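Local coordinates for protein lipase (Penicillium expansum, PDB 3G7N) that hydrolyses triacylglycerols and related acylglycerol lipids, releasing free fatty acids, as a secreted alkaline lipase of the alpha/beta-hydrolase superfamily, at residues A[14-19]-A[28-33]. Sequence-based numbering, arbitrary orientation.
Sequences AAKLSS and KAFDVT. With SO4 (sulfate ion), chain E.
Phe30, with CG anti to its carbonyl carbon (chi1 -61°), and Lys16, whose chain bends at chi3 (68°), cross at about a right angle, CE of the lysine lying over one face of the ring. Phe30 sits at a corner of the type II' turn from Ala29 to Val32, a tight beta-hairpin at the edge of the central sheet of this alpha/beta-hydrolase fold; the partner is helix 8-23. Ala29 and Val32 close the turn with a pair of backbone hydrogen bonds. Lys16 CE stands 3.8 Å from the centroid of the Phe30 ring, a CH-pi contact, while Lys16 CB lies over the same face, offset toward the rim, 3.7 Å from Phe30 CE2. Lys16 NZ then hydrogen-bonds O2 of a sulfate ion, probably from the crystallisation liquor, at 2.6 Å; that anion borders the ring's edge and also bonds Ser258. An alanine in place of Phe30 would probably leave Lys16 CE and CB without the ring face they pack on, and the lysine chain freer to turn. At the edge of the ring, near its plane, Leu17 carries the buried half of the contact through one methyl, CD2, which approaches Ala29 CB and Phe30 CB at 4.2 Å each. Ala14 and Ser18 touch strands 125-131 and 154-159 of the same sheet, so the helix joins its middle to its edge hairpin. Asp31, beside Phe30 in the turn, makes a salt bridge with Arg13, a second tie to the same helix. Leu17 CD2 also packs 4.0 Å from Val32 CG2. The same methyl, Leu17 CD2, lies 3.4 Å from Ala29 O.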
loop_
_atom_site.group_PDB
_atom_site.type_symbol
_atom_site.label_atom_id
_atom_site.label_comp_id
_atom_site.label_asym_id
_atom_site.label_seq_id
_atom_site.Cartn_x
_atom_site.Cartn_y
_atom_site.Cartn_z
ATOM N N ALA A 14 1.416 9.922 -3.073
ATOM C CA ALA A 14 1.536 8.482 -2.927
ATOM C C ALA A 14 1.533 7.804 -4.303
ATOM O O ALA A 14 2.261 6.843 -4.526
ATOM C CB ALA A 14 0.416 7.948 -2.067
ATOM N N ALA A 15 0.690 8.291 -5.206
ATOM C CA ALA A 15 0.611 7.721 -6.546
ATOM C C ALA A 15 1.858 7.991 -7.354
ATOM O O ALA A 15 2.317 7.126 -8.091
ATOM C CB ALA A 15 -0.627 8.231 -7.255
ATOM N N LYS A 16 2.444 9.188 -7.183
ATOM C CA LYS A 16 3.728 9.473 -7.824
ATOM C C LYS A 16 4.855 8.557 -7.338
ATOM O O LYS A 16 5.627 8.044 -8.123
ATOM C CB LYS A 16 4.125 10.948 -7.671
ATOM C CG LYS A 16 3.208 11.889 -8.461
ATOM C CD LYS A 16 3.297 13.348 -7.961
ATOM C CE LYS A 16 4.626 13.980 -8.247
ATOM N NZ LYS A 16 4.580 15.419 -7.834
ATOM N N LEU A 17 4.935 8.351 -6.024
ATOM C CA LEU A 17 5.929 7.447 -5.464
ATOM C C LEU A 17 5.718 6.022 -5.955
ATOM O O LEU A 17 6.674 5.309 -6.263
ATOM C CB LEU A 17 5.877 7.476 -3.936
ATOM C CG LEU A 17 6.279 8.805 -3.282
ATOM C CD1 LEU A 17 6.076 8.728 -1.790
ATOM C CD2 LEU A 17 7.718 9.181 -3.597
ATOM N N SER A 18 4.456 5.607 -5.995
ATOM C CA SER A 18 4.141 4.269 -6.487
ATOM C C SER A 18 4.554 4.100 -7.953
ATOM O O SER A 18 5.078 3.066 -8.333
ATOM C CB SER A 18 2.655 4.000 -6.345
ATOM O OG SER A 18 2.230 3.958 -4.991
ATOM N N SER A 19 4.323 5.138 -8.762
ATOM C CA SER A 19 4.763 5.137 -10.169
ATOM C C SER A 19 6.289 5.048 -10.292
ATOM O O SER A 19 6.832 4.260 -11.078
ATOM C CB SER A 19 4.240 6.403 -10.863
ATOM O OG SER A 19 4.581 6.437 -12.253
ATOM N N LYS A 28 16.629 8.728 -6.191
ATOM C CA LYS A 28 15.523 9.398 -5.510
ATOM C C LYS A 28 14.229 9.128 -6.244
ATOM O O LYS A 28 14.218 8.894 -7.456
ATOM C CB LYS A 28 15.763 10.898 -5.381
ATOM C CG LYS A 28 16.297 11.556 -6.631
ATOM C CD LYS A 28 15.173 11.948 -7.586
ATOM C CE LYS A 28 14.359 13.146 -7.091
ATOM N NZ LYS A 28 15.192 14.355 -6.819
ATOM N N ALA A 29 13.139 9.164 -5.493
ATOM C CA ALA A 29 11.809 9.153 -6.075
ATOM C C ALA A 29 11.137 10.375 -5.494
ATOM O O ALA A 29 10.784 10.397 -4.322
ATOM C CB ALA A 29 11.072 7.889 -5.676
ATOM N N PHE A 30 11.028 11.420 -6.312
ATOM C CA PHE A 30 10.501 12.668 -5.838
ATOM C C PHE A 30 11.222 13.126 -4.576
ATOM O O PHE A 30 12.458 13.200 -4.606
ATOM C CB PHE A 30 8.976 12.595 -5.727
ATOM C CG PHE A 30 8.309 12.315 -7.050
ATOM C CD1 PHE A 30 8.125 13.347 -7.958
ATOM C CD2 PHE A 30 8.130 11.008 -7.493
ATOM C CE1 PHE A 30 7.734 13.076 -9.263
ATOM C CE2 PHE A 30 7.647 10.751 -8.770
ATOM C CZ PHE A 30 7.486 11.791 -9.666
ATOM N N ASP A 31 10.522 13.364 -3.473
ATOM C CA ASP A 31 11.188 13.884 -2.271
ATOM C C ASP A 31 11.911 12.793 -1.452
ATOM O O ASP A 31 12.567 13.096 -0.447
ATOM C CB ASP A 31 10.186 14.616 -1.400
ATOM C CG ASP A 31 9.023 13.737 -0.993
ATOM O OD1 ASP A 31 8.148 13.490 -1.858
ATOM O OD2 ASP A 31 8.980 13.254 0.158
ATOM N N VAL A 32 11.754 11.531 -1.841
ATOM C CA VAL A 32 12.360 10.415 -1.098
ATOM C C VAL A 32 13.738 10.061 -1.660
ATOM O O VAL A 32 13.888 9.688 -2.837
ATOM C CB VAL A 32 11.438 9.173 -1.106
ATOM C CG1 VAL A 32 12.161 7.966 -0.477
ATOM C CG2 VAL A 32 10.133 9.489 -0.396
ATOM N N THR A 33 14.764 10.196 -0.821
ATOM C CA THR A 33 16.101 9.708 -1.155
ATOM C C THR A 33 16.160 8.202 -0.885
ATOM O O THR A 33 15.861 7.746 0.215
ATOM C CB THR A 33 17.159 10.399 -0.301
ATOM O OG1 THR A 33 17.102 11.816 -0.530
ATOM C CG2 THR A 33 18.553 9.892 -0.642
HETATM S S SO4 E . 6.444 16.914 -10.320
HETATM O O1 SO4 E . 6.605 15.895 -11.354
HETATM O O2 SO4 E . 6.723 16.426 -8.962
HETATM O O3 SO4 E . 7.300 18.069 -10.608
HETATM O O4 SO4 E . 5.063 17.406 -10.378
#